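Local coordinates for cyclopropane mycolic acid synthase 3 (Mycobacterium tuberculosis, PDB 1L1E), which probably catalyses cyclopropane ring formation at the proximal double bond of alpha mycolic acids, with S-adenosyl-L-methionine as the methylene donor, at residues L55-L60 / M66-I71; G76-R81 / R132-G137; R80-I83 / N89-G92; R117-L120 / K125-E128. All blocks are in the same frame, centred on the assembly; numbering follows the deposited sequence.

Interaction 1 of 4, residues L55-L60 / M66-I71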
loop_
_atom_site.group_PDB
_atom_site.type_symbol
_atom_site.label_atom_id
_atom_site.label_comp_id
_atom_site.label_asym_id
_atom_site.label_seq_id
_atom_site.Cartn_x
_atom_site.Cartn_y
_atom_site.Cartn_z
ATOM N N LEU A 55 -8.083 -6.865 7.530
ATOM C CA LEU A 55 -7.160 -7.996 7.469
ATOM C C LEU A 55 -5.788 -7.596 8.005
ATOM O O LEU A 55 -5.194 -8.301 8.823
ATOM C CB LEU A 55 -7.016 -8.495 6.027
ATOM C CG LEU A 55 -5.975 -9.604 5.813
ATOM C CD1 LEU A 55 -6.457 -10.918 6.453
ATOM C CD2 LEU A 55 -5.736 -9.796 4.315
ATOM N N ALA A 56 -5.290 -6.458 7.537
ATOM C CA ALA A 56 -3.984 -5.963 7.963
ATOM C C ALA A 56 -3.971 -5.626 9.440
ATOM O O ALA A 56 -3.116 -6.086 10.177
ATOM C CB ALA A 56 -3.599 -4.741 7.148
ATOM N N LEU A 57 -4.943 -4.836 9.872
ATOM C CA LEU A 57 -5.024 -4.414 11.263
ATOM C C LEU A 57 -5.292 -5.565 12.225
ATOM O O LEU A 57 -4.810 -5.549 13.343
ATOM C CB LEU A 57 -6.088 -3.329 11.411
ATOM C CG LEU A 57 -5.833 -2.067 10.574
ATOM C CD1 LEU A 57 -6.971 -1.070 10.806
ATOM C CD2 LEU A 57 -4.475 -1.444 10.961
ATOM N N GLY A 58 -6.055 -6.561 11.789
ATOM C CA GLY A 58 -6.341 -7.694 12.650
ATOM C C GLY A 58 -5.073 -8.410 13.083
ATOM O O GLY A 58 -5.026 -9.023 14.146
ATOM N N LYS A 59 -4.037 -8.319 12.255
ATOM C CA LYS A 59 -2.752 -8.961 12.528
ATOM C C LYS A 59 -1.891 -8.229 13.559
ATOM O O LYS A 59 -0.924 -8.790 14.092
ATOM C CB LYS A 59 -1.970 -9.109 11.219
ATOM C CG LYS A 59 -2.625 -10.069 10.229
ATOM C CD LYS A 59 -1.917 -10.065 8.900
ATOM C CE LYS A 59 -2.546 -11.042 7.922
ATOM N NZ LYS A 59 -2.049 -10.816 6.519
ATOM N N LEU A 60 -2.240 -6.982 13.843
ATOM C CA LEU A 60 -1.482 -6.184 14.801
ATOM C C LEU A 60 -2.008 -6.334 16.232
ATOM O O LEU A 60 -1.524 -5.671 17.154
ATOM C CB LEU A 60 -1.507 -4.712 14.373
ATOM C CG LEU A 60 -0.974 -4.455 12.961
ATOM C CD1 LEU A 60 -1.030 -2.969 12.621
ATOM C CD2 LEU A 60 0.448 -4.952 12.881
ATOM N N MET A 66 -3.894 1.931 22.525
ATOM C CA MET A 66 -2.566 1.817 21.914
ATOM C C MET A 66 -2.407 2.909 20.865
ATOM O O MET A 66 -3.380 3.550 20.464
ATOM C CB MET A 66 -2.390 0.478 21.187
ATOM C CG MET A 66 -2.258 -0.782 22.028
ATOM S SD MET A 66 -2.086 -2.204 20.881
ATOM C CE MET A 66 -1.785 -3.533 22.057
ATOM N N THR A 67 -1.173 3.096 20.408
ATOM C CA THR A 67 -0.873 4.074 19.374
ATOM C C THR A 67 -0.430 3.293 18.136
ATOM O O THR A 67 0.400 2.388 18.221
ATOM C CB THR A 67 0.268 5.029 19.801
ATOM O OG1 THR A 67 -0.070 5.666 21.042
ATOM C CG2 THR A 67 0.500 6.098 18.731
ATOM N N LEU A 68 -1.010 3.629 16.993
ATOM C CA LEU A 68 -0.664 2.981 15.744
ATOM C C LEU A 68 -0.045 3.996 14.797
ATOM O O LEU A 68 -0.534 5.118 14.679
ATOM C CB LEU A 68 -1.907 2.379 15.086
ATOM C CG LEU A 68 -1.745 2.088 13.584
ATOM C CD1 LEU A 68 -0.838 0.872 13.386
ATOM C CD2 LEU A 68 -3.123 1.855 12.947
ATOM N N LEU A 69 1.046 3.594 14.147
ATOM C CA LEU A 69 1.728 4.419 13.161
ATOM C C LEU A 69 1.418 3.860 11.776
ATOM O O LEU A 69 1.610 2.662 11.522
ATOM C CB LEU A 69 3.252 4.377 13.362
ATOM C CG LEU A 69 4.063 4.998 12.220
ATOM C CD1 LEU A 69 3.794 6.488 12.129
ATOM C CD2 LEU A 69 5.556 4.731 12.443
ATOM N N ASP A 70 0.943 4.722 10.887
ATOM C CA ASP A 70 0.643 4.326 9.515
ATOM C C ASP A 70 1.713 4.958 8.642
ATOM O O ASP A 70 1.717 6.173 8.457
ATOM C CB ASP A 70 -0.706 4.864 9.050
ATOM C CG ASP A 70 -1.112 4.310 7.688
ATOM O OD1 ASP A 70 -0.217 4.089 6.842
ATOM O OD2 ASP A 70 -2.322 4.099 7.457
ATOM N N ILE A 71 2.617 4.143 8.113
ATOM C CA ILE A 71 3.663 4.668 7.251
ATOM C C ILE A 71 3.199 4.708 5.804
ATOM O O ILE A 71 3.061 3.671 5.159
ATOM C CB ILE A 71 4.956 3.841 7.386
ATOM C CG1 ILE A 71 5.465 3.947 8.825
ATOM C CG2 ILE A 71 6.005 4.361 6.399
ATOM C CD1 ILE A 71 6.852 3.342 9.069
#

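Interaction 2 of 4, residues G76-R81 / R132-G137. With SAH (S-adenosyl-L-homocysteine), chain D.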
loop_
_atom_site.group_PDB
_atom_site.type_symbol
_atom_site.label_atom_id
_atom_site.label_comp_id
_atom_site.label_asym_id
_atom_site.label_seq_id
_atom_site.Cartn_x
_atom_site.Cartn_y
_atom_site.Cartn_z
ATOM N N GLY A 76 -5.972 8.438 4.425
ATOM C CA GLY A 76 -6.480 8.154 5.757
ATOM C C GLY A 76 -7.486 7.076 6.121
ATOM O O GLY A 76 -7.744 6.906 7.310
ATOM N N ALA A 77 -8.047 6.342 5.164
ATOM C CA ALA A 77 -9.043 5.311 5.496
ATOM C C ALA A 77 -8.604 4.290 6.558
ATOM O O ALA A 77 -9.423 3.853 7.383
ATOM C CB ALA A 77 -9.484 4.563 4.220
ATOM N N THR A 78 -7.326 3.909 6.540
ATOM C CA THR A 78 -6.821 2.923 7.491
ATOM C C THR A 78 -6.826 3.481 8.914
ATOM O O THR A 78 -7.270 2.822 9.858
ATOM C CB THR A 78 -5.380 2.466 7.123
ATOM O OG1 THR A 78 -5.361 1.929 5.792
ATOM C CG2 THR A 78 -4.894 1.397 8.093
ATOM N N MET A 79 -6.326 4.700 9.074
ATOM C CA MET A 79 -6.299 5.297 10.393
ATOM C C MET A 79 -7.724 5.572 10.876
ATOM O O MET A 79 -8.015 5.404 12.057
ATOM C CB MET A 79 -5.478 6.586 10.391
ATOM C CG MET A 79 -3.988 6.364 10.149
ATOM S SD MET A 79 -3.013 7.863 10.416
ATOM C CE MET A 79 -3.350 8.723 8.926
ATOM N N ARG A 80 -8.612 5.991 9.978
ATOM C CA ARG A 80 -9.984 6.239 10.410
ATOM C C ARG A 80 -10.588 4.937 10.929
ATOM O O ARG A 80 -11.240 4.921 11.967
ATOM C CB ARG A 80 -10.858 6.771 9.273
ATOM C CG ARG A 80 -12.214 7.215 9.797
ATOM C CD ARG A 80 -13.302 7.239 8.753
ATOM N NE ARG A 80 -14.551 7.646 9.388
ATOM C CZ ARG A 80 -14.859 8.906 9.676
ATOM N NH1 ARG A 80 -14.014 9.882 9.370
ATOM N NH2 ARG A 80 -15.998 9.188 10.298
ATOM N N ARG A 81 -10.374 3.846 10.196
ATOM C CA ARG A 81 -10.891 2.553 10.613
ATOM C C ARG A 81 -10.288 2.160 11.967
ATOM O O ARG A 81 -11.007 1.730 12.874
ATOM C CB ARG A 81 -10.561 1.478 9.568
ATOM C CG ARG A 81 -11.161 0.099 9.877
ATOM C CD ARG A 81 -12.685 0.094 9.723
ATOM N NE ARG A 81 -13.204 -1.266 9.656
ATOM C CZ ARG A 81 -14.476 -1.591 9.434
ATOM N NH1 ARG A 81 -15.398 -0.651 9.251
ATOM N NH2 ARG A 81 -14.824 -2.869 9.390
ATOM N N ARG A 132 2.398 -0.263 17.546
ATOM C CA ARG A 132 2.303 -1.094 16.354
ATOM C C ARG A 132 2.488 -0.231 15.120
ATOM O O ARG A 132 2.387 0.996 15.193
ATOM C CB ARG A 132 0.920 -1.764 16.297
ATOM C CG ARG A 132 0.549 -2.590 17.529
ATOM C CD ARG A 132 1.401 -3.839 17.633
ATOM N NE ARG A 132 0.889 -4.794 18.616
ATOM C CZ ARG A 132 1.186 -4.786 19.915
ATOM N NH1 ARG A 132 2.005 -3.872 20.419
ATOM N NH2 ARG A 132 0.665 -5.701 20.716
ATOM N N ILE A 133 2.738 -0.882 13.986
ATOM C CA ILE A 133 2.950 -0.176 12.726
ATOM C C ILE A 133 2.271 -0.906 11.581
ATOM O O ILE A 133 2.209 -2.140 11.560
ATOM C CB ILE A 133 4.454 -0.072 12.394
ATOM C CG1 ILE A 133 5.168 0.785 13.431
ATOM C CG2 ILE A 133 4.657 0.530 10.993
ATOM C CD1 ILE A 133 6.693 0.764 13.265
ATOM N N VAL A 134 1.752 -0.135 10.636
ATOM C CA VAL A 134 1.108 -0.690 9.460
ATOM C C VAL A 134 1.604 0.127 8.267
ATOM O O VAL A 134 1.664 1.361 8.328
ATOM C CB VAL A 134 -0.446 -0.587 9.559
ATOM C CG1 VAL A 134 -0.882 0.886 9.640
ATOM C CG2 VAL A 134 -1.088 -1.264 8.355
ATOM N N SER A 135 1.978 -0.555 7.192
ATOM C CA SER A 135 2.457 0.122 5.989
ATOM C C SER A 135 1.910 -0.638 4.785
ATOM O O SER A 135 2.295 -1.780 4.535
ATOM C CB SER A 135 3.983 0.139 5.944
ATOM O OG SER A 135 4.434 0.920 4.847
ATOM N N ILE A 136 1.011 0.000 4.047
ATOM C CA ILE A 136 0.370 -0.643 2.915
ATOM C C ILE A 136 0.612 0.089 1.606
ATOM O O ILE A 136 0.126 1.201 1.415
ATOM C CB ILE A 136 -1.164 -0.749 3.169
ATOM C CG1 ILE A 136 -1.424 -1.598 4.411
ATOM C CG2 ILE A 136 -1.866 -1.364 1.976
ATOM C CD1 ILE A 136 -2.877 -1.532 4.897
ATOM N N GLY A 137 1.364 -0.548 0.711
ATOM C CA GLY A 137 1.645 0.032 -0.585
ATOM C C GLY A 137 2.594 1.217 -0.577
ATOM O O GLY A 137 2.585 2.025 -1.513
HETATM N N SAH D . -1.419 3.241 2.398
HETATM C CA SAH D . -2.385 4.008 1.610
HETATM C CB SAH D . -1.672 4.794 0.487
HETATM C CG SAH D . -0.814 3.976 -0.482
HETATM S SD SAH D . -0.024 4.966 -1.761
HETATM C C SAH D . -3.439 3.077 0.987
HETATM O O SAH D . -3.365 1.870 1.233
HETATM O OXT SAH D . -4.301 3.565 0.242
HETATM C "C5'" SAH D . 1.646 5.178 -1.057
HETATM C "C4'" SAH D . 1.716 6.065 0.193
HETATM O "O4'" SAH D . 3.007 5.978 0.863
HETATM C "C3'" SAH D . 1.524 7.550 -0.106
HETATM O "O3'" SAH D . 0.767 8.119 0.987
HETATM C "C2'" SAH D . 2.930 8.083 -0.143
HETATM O "O2'" SAH D . 2.969 9.505 0.005
HETATM C "C1'" SAH D . 3.553 7.317 0.984
HETATM N N9 SAH D . 5.032 7.278 0.964
HETATM C C8 SAH D . 5.902 6.965 -0.032
HETATM N N7 SAH D . 7.163 7.009 0.248
HETATM C C5 SAH D . 7.161 7.394 1.583
HETATM C C6 SAH D . 8.199 7.637 2.541
HETATM N N6 SAH D . 9.503 7.508 2.252
HETATM N N1 SAH D . 7.825 8.018 3.815
HETATM C C2 SAH D . 6.509 8.147 4.116
HETATM N N3 SAH D . 5.452 7.944 3.302
HETATM C C4 SAH D . 5.853 7.567 2.037
#

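Interaction 3 of 4, residues R80-I83 / N89-G92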
loop_
_atom_site.group_PDB
_atom_site.type_symbol
_atom_site.label_atom_id
_atom_site.label_comp_id
_atom_site.label_asym_id
_atom_site.label_seq_id
_atom_site.Cartn_x
_atom_site.Cartn_y
_atom_site.Cartn_z
ATOM N N ARG A 80 -8.612 5.991 9.978
ATOM C CA ARG A 80 -9.984 6.239 10.410
ATOM C C ARG A 80 -10.588 4.937 10.929
ATOM O O ARG A 80 -11.240 4.921 11.967
ATOM C CB ARG A 80 -10.858 6.771 9.273
ATOM C CG ARG A 80 -12.214 7.215 9.797
ATOM C CD ARG A 80 -13.302 7.239 8.753
ATOM N NE ARG A 80 -14.551 7.646 9.388
ATOM C CZ ARG A 80 -14.859 8.906 9.676
ATOM N NH1 ARG A 80 -14.014 9.882 9.370
ATOM N NH2 ARG A 80 -15.998 9.188 10.298
ATOM N N ARG A 81 -10.374 3.846 10.196
ATOM C CA ARG A 81 -10.891 2.553 10.613
ATOM C C ARG A 81 -10.288 2.160 11.967
ATOM O O ARG A 81 -11.007 1.730 12.874
ATOM C CB ARG A 81 -10.561 1.478 9.568
ATOM C CG ARG A 81 -11.161 0.099 9.877
ATOM C CD ARG A 81 -12.685 0.094 9.723
ATOM N NE ARG A 81 -13.204 -1.266 9.656
ATOM C CZ ARG A 81 -14.476 -1.591 9.434
ATOM N NH1 ARG A 81 -15.398 -0.651 9.251
ATOM N NH2 ARG A 81 -14.824 -2.869 9.390
ATOM N N ALA A 82 -8.972 2.298 12.103
ATOM C CA ALA A 82 -8.298 1.955 13.361
ATOM C C ALA A 82 -8.941 2.656 14.559
ATOM O O ALA A 82 -9.123 2.055 15.624
ATOM C CB ALA A 82 -6.815 2.322 13.285
ATOM N N ILE A 83 -9.276 3.930 14.386
ATOM C CA ILE A 83 -9.892 4.702 15.466
ATOM C C ILE A 83 -11.290 4.183 15.777
ATOM O O ILE A 83 -11.578 3.787 16.904
ATOM C CB ILE A 83 -10.028 6.201 15.097
ATOM C CG1 ILE A 83 -8.650 6.822 14.868
ATOM C CG2 ILE A 83 -10.772 6.941 16.218
ATOM C CD1 ILE A 83 -8.690 8.290 14.479
ATOM N N ASN A 89 -5.226 5.149 19.150
ATOM C CA ASN A 89 -4.714 6.474 18.811
ATOM C C ASN A 89 -3.889 6.227 17.549
ATOM O O ASN A 89 -3.360 5.126 17.371
ATOM C CB ASN A 89 -3.797 6.993 19.929
ATOM C CG ASN A 89 -4.482 7.013 21.284
ATOM O OD1 ASN A 89 -5.376 7.832 21.536
ATOM N ND2 ASN A 89 -4.072 6.103 22.162
ATOM N N VAL A 90 -3.776 7.227 16.681
ATOM C CA VAL A 90 -3.017 7.043 15.448
ATOM C C VAL A 90 -2.095 8.204 15.066
ATOM O O VAL A 90 -2.188 9.310 15.598
ATOM C CB VAL A 90 -3.968 6.768 14.234
ATOM C CG1 VAL A 90 -4.832 5.547 14.508
ATOM C CG2 VAL A 90 -4.853 7.971 13.968
ATOM N N VAL A 91 -1.194 7.917 14.131
ATOM C CA VAL A 91 -0.251 8.893 13.601
ATOM C C VAL A 91 0.075 8.374 12.204
ATOM O O VAL A 91 0.362 7.186 12.029
ATOM C CB VAL A 91 1.061 8.964 14.419
ATOM C CG1 VAL A 91 2.015 9.966 13.783
ATOM C CG2 VAL A 91 0.774 9.375 15.851
ATOM N N GLY A 92 0.012 9.247 11.211
ATOM C CA GLY A 92 0.307 8.813 9.865
ATOM C C GLY A 92 1.305 9.707 9.162
ATOM O O GLY A 92 1.277 10.932 9.311
#

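Interaction 4 of 4, residues R117-L120 / K125-E128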
loop_
_atom_site.group_PDB
_atom_site.type_symbol
_atom_site.label_atom_id
_atom_site.label_comp_id
_atom_site.label_asym_id
_atom_site.label_seq_id
_atom_site.Cartn_x
_atom_site.Cartn_y
_atom_site.Cartn_z
ATOM N N ARG A 117 -2.890 12.201 14.623
ATOM C CA ARG A 117 -1.901 13.069 14.008
ATOM C C ARG A 117 -1.466 12.616 12.625
ATOM O O ARG A 117 -1.311 11.425 12.369
ATOM C CB ARG A 117 -0.655 13.167 14.884
ATOM C CG ARG A 117 -0.624 14.316 15.876
ATOM C CD ARG A 117 0.839 14.606 16.243
ATOM N NE ARG A 117 1.512 13.384 16.673
ATOM C CZ ARG A 117 2.822 13.166 16.597
ATOM N NH1 ARG A 117 3.641 14.086 16.100
ATOM N NH2 ARG A 117 3.313 12.011 17.016
ATOM N N VAL A 118 -1.271 13.583 11.735
ATOM C CA VAL A 118 -0.815 13.309 10.379
ATOM C C VAL A 118 0.383 14.222 10.161
ATOM O O VAL A 118 0.349 15.393 10.539
ATOM C CB VAL A 118 -1.912 13.597 9.322
ATOM C CG1 VAL A 118 -2.245 15.068 9.285
ATOM C CG2 VAL A 118 -1.448 13.117 7.956
ATOM N N LEU A 119 1.447 13.688 9.571
ATOM C CA LEU A 119 2.649 14.478 9.351
ATOM C C LEU A 119 3.178 14.359 7.922
ATOM O O LEU A 119 3.307 13.259 7.378
ATOM C CB LEU A 119 3.743 14.044 10.334
ATOM C CG LEU A 119 3.409 13.983 11.831
ATOM C CD1 LEU A 119 4.397 13.066 12.536
ATOM C CD2 LEU A 119 3.436 15.381 12.438
ATOM N N LEU A 120 3.473 15.504 7.319
ATOM C CA LEU A 120 4.014 15.540 5.973
ATOM C C LEU A 120 5.530 15.338 6.074
ATOM O O LEU A 120 6.293 16.308 6.082
ATOM C CB LEU A 120 3.714 16.890 5.321
ATOM C CG LEU A 120 4.268 17.041 3.910
ATOM C CD1 LEU A 120 3.454 16.187 2.946
ATOM C CD2 LEU A 120 4.223 18.500 3.503
ATOM N N LYS A 125 12.360 10.582 9.153
ATOM C CA LYS A 125 12.358 11.591 10.208
ATOM C C LYS A 125 11.536 11.258 11.449
ATOM O O LYS A 125 11.565 12.005 12.426
ATOM C CB LYS A 125 11.889 12.931 9.650
ATOM C CG LYS A 125 12.760 13.475 8.531
ATOM C CD LYS A 125 12.399 14.921 8.233
ATOM C CE LYS A 125 13.305 15.516 7.171
ATOM N NZ LYS A 125 13.050 16.974 7.017
ATOM N N PHE A 126 10.808 10.150 11.414
ATOM C CA PHE A 126 9.983 9.754 12.551
ATOM C C PHE A 126 10.775 8.940 13.575
ATOM O O PHE A 126 11.404 7.946 13.233
ATOM C CB PHE A 126 8.788 8.936 12.070
ATOM C CG PHE A 126 7.811 8.612 13.154
ATOM C CD1 PHE A 126 6.794 9.502 13.476
ATOM C CD2 PHE A 126 7.923 7.429 13.873
ATOM C CE1 PHE A 126 5.899 9.219 14.498
ATOM C CE2 PHE A 126 7.033 7.137 14.899
ATOM C CZ PHE A 126 6.021 8.036 15.212
ATOM N N ASP A 127 10.722 9.350 14.835
ATOM C CA ASP A 127 11.467 8.655 15.874
ATOM C C ASP A 127 10.741 8.689 17.220
ATOM O O ASP A 127 11.333 9.016 18.249
ATOM C CB ASP A 127 12.855 9.290 15.997
ATOM C CG ASP A 127 13.845 8.414 16.738
ATOM O OD1 ASP A 127 15.054 8.744 16.702
ATOM O OD2 ASP A 127 13.426 7.408 17.358
ATOM N N GLU A 128 9.456 8.355 17.205
ATOM C CA GLU A 128 8.655 8.339 18.423
ATOM C C GLU A 128 8.214 6.920 18.727
ATOM O O GLU A 128 7.940 6.142 17.815
ATOM C CB GLU A 128 7.411 9.203 18.261
ATOM C CG GLU A 128 7.676 10.664 18.010
ATOM C CD GLU A 128 6.417 11.388 17.609
ATOM O OE1 GLU A 128 5.349 11.051 18.166
ATOM O OE2 GLU A 128 6.492 12.294 16.749
#

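Interaction 1 of 4, residues L55-L60 / M66-I71
Leu-57 and Leu-60 turn CG beside the backbone N (chi1 -60° and -57°), whereas Leu-68 swings its CG to the side facing away from its N (chi1 161°), and these settings bring the three branched tips together. Leu-68 works as a fork. Its CD1 meets CD1 of Leu-60 at 3.9 Å, while its other methyl, CD2, reaches CD2 of Leu-57 at 4.1 Å. Each of the two leucines of 55-60 crosses Leu-68 at roughly a right angle, so contact is made between methyl ends and not along the length of the chains. The backbones stay well separated, the CA atoms of Leu-60 and Leu-68 being 9.2 Å apart, and the gap is bridged wholly by apolar groups that are buried in the protein. A backbone bond from Leu-60 N to Leu-57 O, 3.0 Å long, closes the turn that sets the two leucines beside each other. Around this cluster Leu-57 also touches Tyr-86 and Leu-68 touches Ala-82, both of helix 77-86, while Leu-60 reaches Val-134 and Leu-165 on the next strands. The example illustrates how a helix and the residues that follow it cover an inner strand: helix 45-58 lies on one face of the parallel core of a Rossmann-like methyltransferase fold, against strand 67-71, whose residues from Leu-68 onward probably contribute to the S-adenosyl-L-methionine site.

Interaction 2 of 4, residues G76-R81 / R132-G137
Ile-136 touches both Thr-78 and the bound S-adenosyl-L-homocysteine, at the carboxyl end of strand 132-136 in the Rossmann-like methyltransferase fold. Followed outward, its CB stands 3.9 Å from the carboxylate atom O of the ligand and only slightly farther from the ligand N. The side chain then forks. CG2 runs toward the ligand and approaches the same carboxylate oxygen at 3.6 Å, an apolar flank to the amino acid end of the cofactor product. CG1 takes the other direction, beside the backbone N (chi1 -61°), and carries CD1 toward the helix, where it comes within 4.4 Å of OG1 of Thr-78. This is a loose van der Waals approach of a methyl to a hydroxyl oxygen. Two residues earlier in the strand, Val-134 CG1 faces CG2 of Thr-78 at 4.3 Å, so a single threonine offers its two branches to two strand residues on the same face of the sheet. Both meetings are buried, and Thr-78 also packs on Asp-70 of the neighbouring strand 67-71. Helix 77-86 starts directly after Gly-76, its N-cap residue, at the end of the glycine-rich loop in which Gly-72 and Gly-74 also bond to the ligand. The case illustrates how strand ends serve the cofactor through their backbone. The ligand N donates to the carbonyl O of Ile-136 at 2.7 Å, and next along the chain Gly-137 O lies 3.3 Å from the ligand atom C5'.

Interaction 3 of 4, residues R80-I83 / N89-G92
Flat groups take no part where Ala-82 and Ile-83 meet Val-90; every surface in contact is a methyl or methylene. The side-chain amide of Asn-89 is carried on a CB directed away from the helix, and its OD1 accepts a hydrogen bond from the backbone N of Ser-115. The setting is a beta-alpha-beta crossover, in which helix 77-86 follows strand 67-71 and leads into strand 89-94, parallel to the first and next to it. Val-90 supplies the strand's half of the contact with both its methyls. CG1, placed beside its own backbone N (chi1 -57°), is shared by Ala-82 CB and Ile-83 CG1, each 4.0 Å from it, while CG2 meets CG1 and CD1 of Ile-83. The short side chain of Ala-82 points toward the strand and also rests on Leu-68 of strand 67-71, so the helix sits over two adjacent strands of the sheet. Ile-83 comes in differently. Its CB does not aim at the strand, but the extended CG1–CD1 arm carries the tip nearer and lays it across Val-90 at nearly a right angle. Where the helix leads into the strand, the CA atoms of Ile-83 and Asn-89 are 6.4 Å apart. At the end of the isoleucine arm, CD1 lies 3.9 Å from Val-90 CG2, with CG1 4.1 Å from that same methyl.

Interaction 4 of 4, residues R117-L120 / K125-E128
Two kinds of interaction join Arg-117 and Leu-119 to Glu-128 and Phe-126: one ionic, one apolar. In the ionic pair the side chains of Arg-117 and Glu-128 approach from opposite directions, and the carboxylate meets the edge of the guanidinium with the two planes only 20° apart. The carboxylate is nevertheless shifted toward NH2. That nitrogen of Arg-117 lies 2.5 Å from OE1 of Glu-128, while NH1 reaches OE2 of the same carboxylate at a long 3.4 Å. Both hydrogen bonds are weak, the shorter one bent to 128° at the hydrogen, and its length is small enough to make the fine geometry doubtful; the salt bridge itself is plain. A bend in the arginine chain (chi3 -52°) turns the guanidinium toward the loop, and the glutamate runs extended beyond CG to meet it. The pair is partly exposed, so solvent would probably temper its strength.

In the apolar contact, Leu-119 puts CD1 at the edge of the Phe-126 ring, 4.4 Å from the ring atom CD1 and near the ring plane. One face of that ring is taken by its own loop: the backbone N of Glu-128 sits 3.5 Å above it, offset toward the rim.

Strand 116-120 borders the sheet within the chain and pairs with strand 89-94. Val-118 turns to helix 97-109 on one face, while on the other Phe-126 packs over Val-91 and Leu-93, covering strand 89-94 and its edge neighbour with the loop that leads to strand 132-136.

The four contacts share one sheet. Interactions 1 and 2, with centres about 6 Å apart, are joined where Leu-69 O probably accepts a bond from Val-134 N (2.9 Å). Interactions 1 and 3 meet through Asp-70 N and Val-91 O at 2.8 Å, and interaction 3 passes to interaction 4 by Gly-92 O and Leu-119 N, also at 2.8 Å. Helix 77-86 serves both interactions 2 and 3. Interaction 4 reaches back over the face of the sheet away from helix 77-86, Phe-126 CE2 standing 3.7 Å from Leu-69 CD2. Interaction 2 holds the hydrogen bond to the bound S-adenosyl-L-homocysteine; the side chain of Phe-126 lies about 8 Å from that ligand.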